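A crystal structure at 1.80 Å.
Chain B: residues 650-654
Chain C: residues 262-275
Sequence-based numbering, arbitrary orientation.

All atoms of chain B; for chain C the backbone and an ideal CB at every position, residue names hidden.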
ATOM      1  N   ALA B 650     -49.981 -29.473   5.434  1.00 27.34           N
ATOM      2  CA  ALA B 650     -51.368 -29.092   5.163  1.00 30.23           C
ATOM      3  C   ALA B 650     -52.018 -28.225   6.240  1.00 30.38           C
ATOM      4  O   ALA B 650     -52.957 -27.484   5.957  1.00 31.49           O
ATOM      5  CB  ALA B 650     -52.215 -30.341   4.930  1.00 30.30           C
ATOM      6  N   SER B 651     -51.523 -28.307   7.468  1.00 31.14           N
ATOM      7  CA  SER B 651     -52.100 -27.528   8.562  1.00 31.97           C
ATOM      8  C   SER B 651     -51.395 -26.213   8.875  1.00 31.63           C
ATOM      9  O   SER B 651     -52.047 -25.228   9.227  1.00 31.41           O
ATOM     10  CB  SER B 651     -52.155 -28.377   9.837  1.00 32.31           C
ATOM     11  OG  SER B 651     -53.068 -29.448   9.691  1.00 37.24           O
ATOM     12  N   THR B 652     -50.072 -26.189   8.752  1.00 30.18           N
ATOM     13  CA  THR B 652     -49.319 -24.982   9.068  1.00 29.53           C
ATOM     14  C   THR B 652     -48.792 -24.237   7.846  1.00 28.69           C
ATOM     15  O   THR B 652     -48.314 -23.108   7.959  1.00 26.30           O
ATOM     16  CB  THR B 652     -48.138 -25.313   9.990  1.00 30.64           C
ATOM     17  OG1 THR B 652     -47.200 -26.135   9.284  1.00 31.58           O
ATOM     18  CG2 THR B 652     -48.629 -26.061  11.227  1.00 31.10           C
ATOM     19  N   TYR B 653     -48.885 -24.873   6.682  1.00 27.51           N
ATOM     20  CA  TYR B 653     -48.427 -24.278   5.429  1.00 28.07           C
ATOM     21  C   TYR B 653     -46.919 -24.075   5.408  1.00 28.45           C
ATOM     22  O   TYR B 653     -46.395 -23.303   4.605  1.00 29.90           O
ATOM     23  CB  TYR B 653     -49.138 -22.946   5.186  1.00 28.00           C
ATOM     24  CG  TYR B 653     -50.618 -23.027   5.467  1.00 30.20           C
ATOM     25  CD1 TYR B 653     -51.163 -22.427   6.599  1.00 31.61           C
ATOM     26  CD2 TYR B 653     -51.465 -23.759   4.635  1.00 31.17           C
ATOM     27  CE1 TYR B 653     -52.517 -22.556   6.899  1.00 33.78           C
ATOM     28  CE2 TYR B 653     -52.819 -23.896   4.924  1.00 32.57           C
ATOM     29  CZ  TYR B 653     -53.339 -23.293   6.059  1.00 34.20           C
ATOM     30  OH  TYR B 653     -54.677 -23.426   6.355  1.00 35.76           O
ATOM     31  N   ALA B 654     -46.226 -24.770   6.303  1.00 27.71           N
ATOM     32  CA  ALA B 654     -44.775 -24.681   6.363  1.00 26.41           C
ATOM     33  C   ALA B 654     -44.232 -25.401   5.133  1.00 26.84           C
ATOM     34  O   ALA B 654     -44.709 -26.479   4.776  1.00 25.43           O
ATOM     35  CB  ALA B 654     -44.266 -25.344   7.635  1.00 26.60           C
TER
ATOM     36  N   UNK C 262     -55.897 -13.659   9.684  1.00 25.96           N
ATOM     37  CA  UNK C 262     -56.463 -14.971   9.400  1.00 27.57           C
ATOM     38  C   UNK C 262     -55.428 -16.086   9.452  1.00 25.88           C
ATOM     39  O   UNK C 262     -55.708 -17.164   9.969  1.00 26.12           O
ATOM     40  CB  UNK C 262     -57.133 -14.959   8.025  1.00 27.57           C
ATOM     41  N   UNK C 263     -54.241 -15.836   8.907  1.00 25.69           N
ATOM     42  CA  UNK C 263     -53.181 -16.839   8.936  1.00 24.22           C
ATOM     43  C   UNK C 263     -52.816 -17.092  10.396  1.00 24.52           C
ATOM     44  O   UNK C 263     -52.735 -18.237  10.840  1.00 23.76           O
ATOM     45  CB  UNK C 263     -51.962 -16.389   8.129  1.00 24.22           C
ATOM     46  N   UNK C 264     -52.602 -16.004  11.130  1.00 24.99           N
ATOM     47  CA  UNK C 264     -52.248 -16.062  12.544  1.00 26.68           C
ATOM     48  C   UNK C 264     -53.221 -16.950  13.314  1.00 26.86           C
ATOM     49  O   UNK C 264     -52.810 -17.834  14.066  1.00 27.99           O
ATOM     50  CB  UNK C 264     -52.227 -14.656  13.146  1.00 26.68           C
ATOM     51  N   UNK C 265     -54.515 -16.705  13.129  1.00 26.14           N
ATOM     52  CA  UNK C 265     -55.536 -17.478  13.828  1.00 26.32           C
ATOM     53  C   UNK C 265     -55.502 -18.944  13.426  1.00 26.79           C
ATOM     54  O   UNK C 265     -55.581 -19.833  14.280  1.00 25.87           O
ATOM     55  CB  UNK C 265     -56.923 -16.895  13.553  1.00 26.32           C
ATOM     56  N   UNK C 266     -55.380 -19.199  12.128  1.00 26.39           N
ATOM     57  CA  UNK C 266     -55.329 -20.570  11.645  1.00 26.05           C
ATOM     58  C   UNK C 266     -54.138 -21.287  12.270  1.00 25.04           C
ATOM     59  O   UNK C 266     -54.254 -22.425  12.718  1.00 25.86           O
ATOM     60  CB  UNK C 266     -55.244 -20.607  10.118  1.00 26.05           C
ATOM     61  N   UNK C 267     -52.996 -20.610  12.303  1.00 24.00           N
ATOM     62  CA  UNK C 267     -51.788 -21.180  12.881  1.00 24.67           C
ATOM     63  C   UNK C 267     -51.927 -21.364  14.394  1.00 25.41           C
ATOM     64  O   UNK C 267     -51.497 -22.375  14.949  1.00 24.65           O
ATOM     65  CB  UNK C 267     -50.584 -20.291  12.566  1.00 24.67           C
ATOM     66  N   UNK C 268     -52.532 -20.384  15.060  1.00 24.87           N
ATOM     67  CA  UNK C 268     -52.716 -20.457  16.503  1.00 25.52           C
ATOM     68  C   UNK C 268     -53.559 -21.679  16.856  1.00 25.71           C
ATOM     69  O   UNK C 268     -53.298 -22.365  17.838  1.00 24.51           O
ATOM     70  CB  UNK C 268     -53.371 -19.179  17.031  1.00 25.52           C
ATOM     71  N   UNK C 269     -54.567 -21.948  16.036  1.00 26.36           N
ATOM     72  CA  UNK C 269     -55.454 -23.082  16.255  1.00 27.75           C
ATOM     73  C   UNK C 269     -54.711 -24.400  16.018  1.00 28.03           C
ATOM     74  O   UNK C 269     -54.847 -25.351  16.794  1.00 26.68           O
ATOM     75  CB  UNK C 269     -56.677 -22.986  15.341  1.00 27.75           C
ATOM     76  N   UNK C 270     -53.911 -24.448  14.957  1.00 27.26           N
ATOM     77  CA  UNK C 270     -53.152 -25.654  14.623  1.00 26.81           C
ATOM     78  C   UNK C 270     -52.107 -25.971  15.686  1.00 26.20           C
ATOM     79  O   UNK C 270     -51.936 -27.122  16.076  1.00 25.89           O
ATOM     80  CB  UNK C 270     -52.475 -25.494  13.260  1.00 26.81           C
ATOM     81  N   UNK C 271     -51.408 -24.943  16.149  1.00 27.29           N
ATOM     82  CA  UNK C 271     -50.376 -25.120  17.161  1.00 27.05           C
ATOM     83  C   UNK C 271     -50.968 -25.506  18.519  1.00 27.21           C
ATOM     84  O   UNK C 271     -50.422 -26.356  19.229  1.00 26.53           O
ATOM     85  CB  UNK C 271     -49.552 -23.838  17.296  1.00 27.05           C
ATOM     86  N   UNK C 272     -52.084 -24.880  18.874  1.00 26.04           N
ATOM     87  CA  UNK C 272     -52.738 -25.161  20.148  1.00 25.86           C
ATOM     88  C   UNK C 272     -53.215 -26.607  20.200  1.00 26.49           C
ATOM     89  O   UNK C 272     -53.028 -27.298  21.202  1.00 24.58           O
ATOM     90  CB  UNK C 272     -53.913 -24.207  20.370  1.00 25.86           C
ATOM     91  N   UNK C 273     -53.828 -27.064  19.113  1.00 25.85           N
ATOM     92  CA  UNK C 273     -54.307 -28.435  19.041  1.00 26.22           C
ATOM     93  C   UNK C 273     -53.131 -29.390  19.199  1.00 25.97           C
ATOM     94  O   UNK C 273     -53.211 -30.385  19.921  1.00 26.38           O
ATOM     95  CB  UNK C 273     -55.041 -28.689  17.723  1.00 26.22           C
ATOM     96  N   UNK C 274     -52.030 -29.069  18.530  1.00 25.94           N
ATOM     97  CA  UNK C 274     -50.832 -29.892  18.581  1.00 25.77           C
ATOM     98  C   UNK C 274     -50.248 -30.004  19.988  1.00 24.91           C
ATOM     99  O   UNK C 274     -49.914 -31.100  20.442  1.00 23.34           O
ATOM    100  CB  UNK C 274     -49.777 -29.324  17.630  1.00 25.77           C
ATOM    101  N   UNK C 275     -50.122 -28.873  20.675  1.00 23.41           N
ATOM    102  CA  UNK C 275     -49.558 -28.862  22.020  1.00 23.68           C
ATOM    103  C   UNK C 275     -50.463 -29.554  23.047  1.00 21.87           C
ATOM    104  O   UNK C 275     -49.976 -30.203  23.978  1.00 22.57           O
ATOM    105  CB  UNK C 275     -49.294 -27.419  22.455  1.00 23.68           C
TER

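Chain C is helical throughout, with phi and psi near -60° and -45°, so any side chain must first tolerate a helix; chain B, an irregular loop, constrains only positions within its reach. Position 262 has its CB out of reach of the loop, and a polar residue would do as well as any; it is Asp262(C).

At 263 the CB points sideways and nothing of chain B lies within 5.5 Å, but the ring of Tyr653(B) is within range of a longer apolar chain. Leucine, methionine or isoleucine would suit. Leu263(C), with chi1 t and chi2 p, brings CD1 to 4.0 Å from Tyr653(B) CD1. Positions 264 and 265 are out of reach and open to many residues; they are Arg264(C) and Leu265(C).

Position 266 points toward chain B, its ideal CB 4.6 Å from Tyr653(B) CE1, with the tyrosine hydroxyl and the carbonyl of Ser651(B) beyond. Little room and polar neighbours favour serine, alanine or threonine. Ser266(C), chi1 t, sets OG at the edge of the ring, 3.6 Å from Tyr653(B) OH. The link is made by a water, 2.9 Å from Ser266(C) OG and 3.1 Å from Tyr653(B) OH, which also donates to Ser651(B) O at 2.9 Å.

At 267 the CB again points sideways, yet this CA is the nearest to that of Thr652(B), 5.9 Å away. A longer apolar chain, leucine or methionine, could bring its end nearer the loop. Leu267(C), chi1 m and chi2 t, places CD2 3.4 Å from Thr652(B) O and 4.3 Å from Tyr653(B) CD1, so one methyl packs against both residues. Positions 268 and 269, beyond contact, suit any helix-tolerant residue; they hold Ala268(C) and Lys269(C).

Position 270 points toward the loop, with its ideal CB 4.1 Å from Ser651(B) O and 4.4 Å from Thr652(B) CG2. That closeness favours a small residue, alanine or perhaps serine. Ala270(C) places its methyl against Ser651(B) and Thr652(B).

The CB of 271 points sideways with nothing of chain B near it, so many residues would do; Ile271(C) makes no real contact, although its end comes nearer. Positions 272 and 273, out of reach, are equally free: Thr272(C), whose OG1 donates to Ala268(C) O at 2.7 Å, and Gln273(C).

At 274 the CB points toward chain B across open space, so only a long chain could arrive: arginine, lysine, glutamine or methionine. Arg274(C) reaches Thr652(B) CG2 with NH1 at 3.3 Å, the methyl lying at the guanidinium edge. Position 275, distant, is also free: Val275(C).

Chain C, residues 262-275: DLRLSLAKAITQRV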
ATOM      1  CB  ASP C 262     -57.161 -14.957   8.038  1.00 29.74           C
ATOM      2  CG  ASP C 262     -58.411 -14.103   8.041  1.00 34.76           C
ATOM      3  OD1 ASP C 262     -59.009 -13.911   6.960  1.00 37.95           O
ATOM      4  OD2 ASP C 262     -58.799 -13.625   9.132  1.00 36.16           O
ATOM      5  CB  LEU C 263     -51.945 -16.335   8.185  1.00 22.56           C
ATOM      6  CG  LEU C 263     -50.699 -17.219   8.301  1.00 23.08           C
ATOM      7  CD1 LEU C 263     -50.956 -18.569   7.637  1.00 22.31           C
ATOM      8  CD2 LEU C 263     -49.514 -16.520   7.654  1.00 21.89           C
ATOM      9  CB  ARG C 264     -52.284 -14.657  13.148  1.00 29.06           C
ATOM     10  CG  ARG C 264     -51.458 -13.619  12.410  1.00 33.77           C
ATOM     11  CD  ARG C 264     -50.071 -13.533  12.972  1.00 36.45           C
ATOM     12  NE  ARG C 264     -49.220 -12.571  12.278  1.00 36.40           N
ATOM     13  CZ  ARG C 264     -47.999 -12.256  12.690  1.00 36.71           C
ATOM     14  NH1 ARG C 264     -47.515 -12.823  13.787  1.00 35.53           N
ATOM     15  NH2 ARG C 264     -47.250 -11.403  12.003  1.00 36.37           N
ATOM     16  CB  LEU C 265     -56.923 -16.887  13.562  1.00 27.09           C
ATOM     17  CG  LEU C 265     -57.163 -15.508  14.187  1.00 28.92           C
ATOM     18  CD1 LEU C 265     -58.509 -14.957  13.745  1.00 29.88           C
ATOM     19  CD2 LEU C 265     -57.106 -15.624  15.706  1.00 29.27           C
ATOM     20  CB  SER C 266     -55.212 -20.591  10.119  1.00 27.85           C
ATOM     21  OG  SER C 266     -55.087 -21.920   9.649  1.00 29.86           O
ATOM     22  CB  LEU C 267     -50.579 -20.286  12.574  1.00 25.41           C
ATOM     23  CG  LEU C 267     -50.164 -20.142  11.102  1.00 25.92           C
ATOM     24  CD1 LEU C 267     -49.011 -19.157  10.990  1.00 24.44           C
ATOM     25  CD2 LEU C 267     -49.759 -21.497  10.532  1.00 25.75           C
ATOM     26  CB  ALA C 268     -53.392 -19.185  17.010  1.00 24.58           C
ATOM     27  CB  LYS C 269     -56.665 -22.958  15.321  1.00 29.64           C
ATOM     28  CG  LYS C 269     -57.819 -23.908  15.608  1.00 34.41           C
ATOM     29  CD  LYS C 269     -57.604 -25.265  14.962  1.00 37.93           C
ATOM     30  CE  LYS C 269     -58.836 -26.147  15.108  1.00 39.86           C
ATOM     31  NZ  LYS C 269     -58.655 -27.452  14.413  1.00 41.54           N
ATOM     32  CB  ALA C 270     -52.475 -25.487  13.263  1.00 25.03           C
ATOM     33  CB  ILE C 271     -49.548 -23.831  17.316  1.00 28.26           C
ATOM     34  CG1 ILE C 271     -48.888 -23.485  15.976  1.00 29.47           C
ATOM     35  CG2 ILE C 271     -48.502 -24.002  18.408  1.00 29.39           C
ATOM     36  CD1 ILE C 271     -47.980 -24.575  15.430  1.00 31.06           C
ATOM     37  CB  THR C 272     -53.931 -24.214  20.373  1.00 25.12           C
ATOM     38  OG1 THR C 272     -53.442 -22.877  20.533  1.00 22.39           O
ATOM     39  CG2 THR C 272     -54.717 -24.615  21.616  1.00 24.27           C
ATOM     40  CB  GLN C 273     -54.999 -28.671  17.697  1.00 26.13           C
ATOM     41  CG  GLN C 273     -55.277 -30.125  17.391  1.00 29.80           C
ATOM     42  CD  GLN C 273     -56.072 -30.311  16.113  1.00 31.89           C
ATOM     43  OE1 GLN C 273     -56.172 -31.419  15.593  1.00 34.88           O
ATOM     44  NE2 GLN C 273     -56.651 -29.226  15.607  1.00 32.25           N
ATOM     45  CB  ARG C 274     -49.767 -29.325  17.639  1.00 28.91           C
ATOM     46  CG  ARG C 274     -48.497 -30.156  17.584  1.00 33.47           C
ATOM     47  CD  ARG C 274     -47.348 -29.363  16.985  1.00 36.37           C
ATOM     48  NE  ARG C 274     -47.607 -28.938  15.614  1.00 37.43           N
ATOM     49  CZ  ARG C 274     -46.826 -28.100  14.936  1.00 38.50           C
ATOM     50  NH1 ARG C 274     -47.132 -27.769  13.688  1.00 38.93           N
ATOM     51  NH2 ARG C 274     -45.745 -27.588  15.507  1.00 36.84           N
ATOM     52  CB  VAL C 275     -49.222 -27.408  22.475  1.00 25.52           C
ATOM     53  CG1 VAL C 275     -50.497 -26.609  22.717  1.00 26.76           C
ATOM     54  CG2 VAL C 275     -48.354 -27.443  23.725  1.00 27.52           C
TER
HETATM   55  O   HOH W   1     -54.865 -24.795   9.175  1.00 36.80           O
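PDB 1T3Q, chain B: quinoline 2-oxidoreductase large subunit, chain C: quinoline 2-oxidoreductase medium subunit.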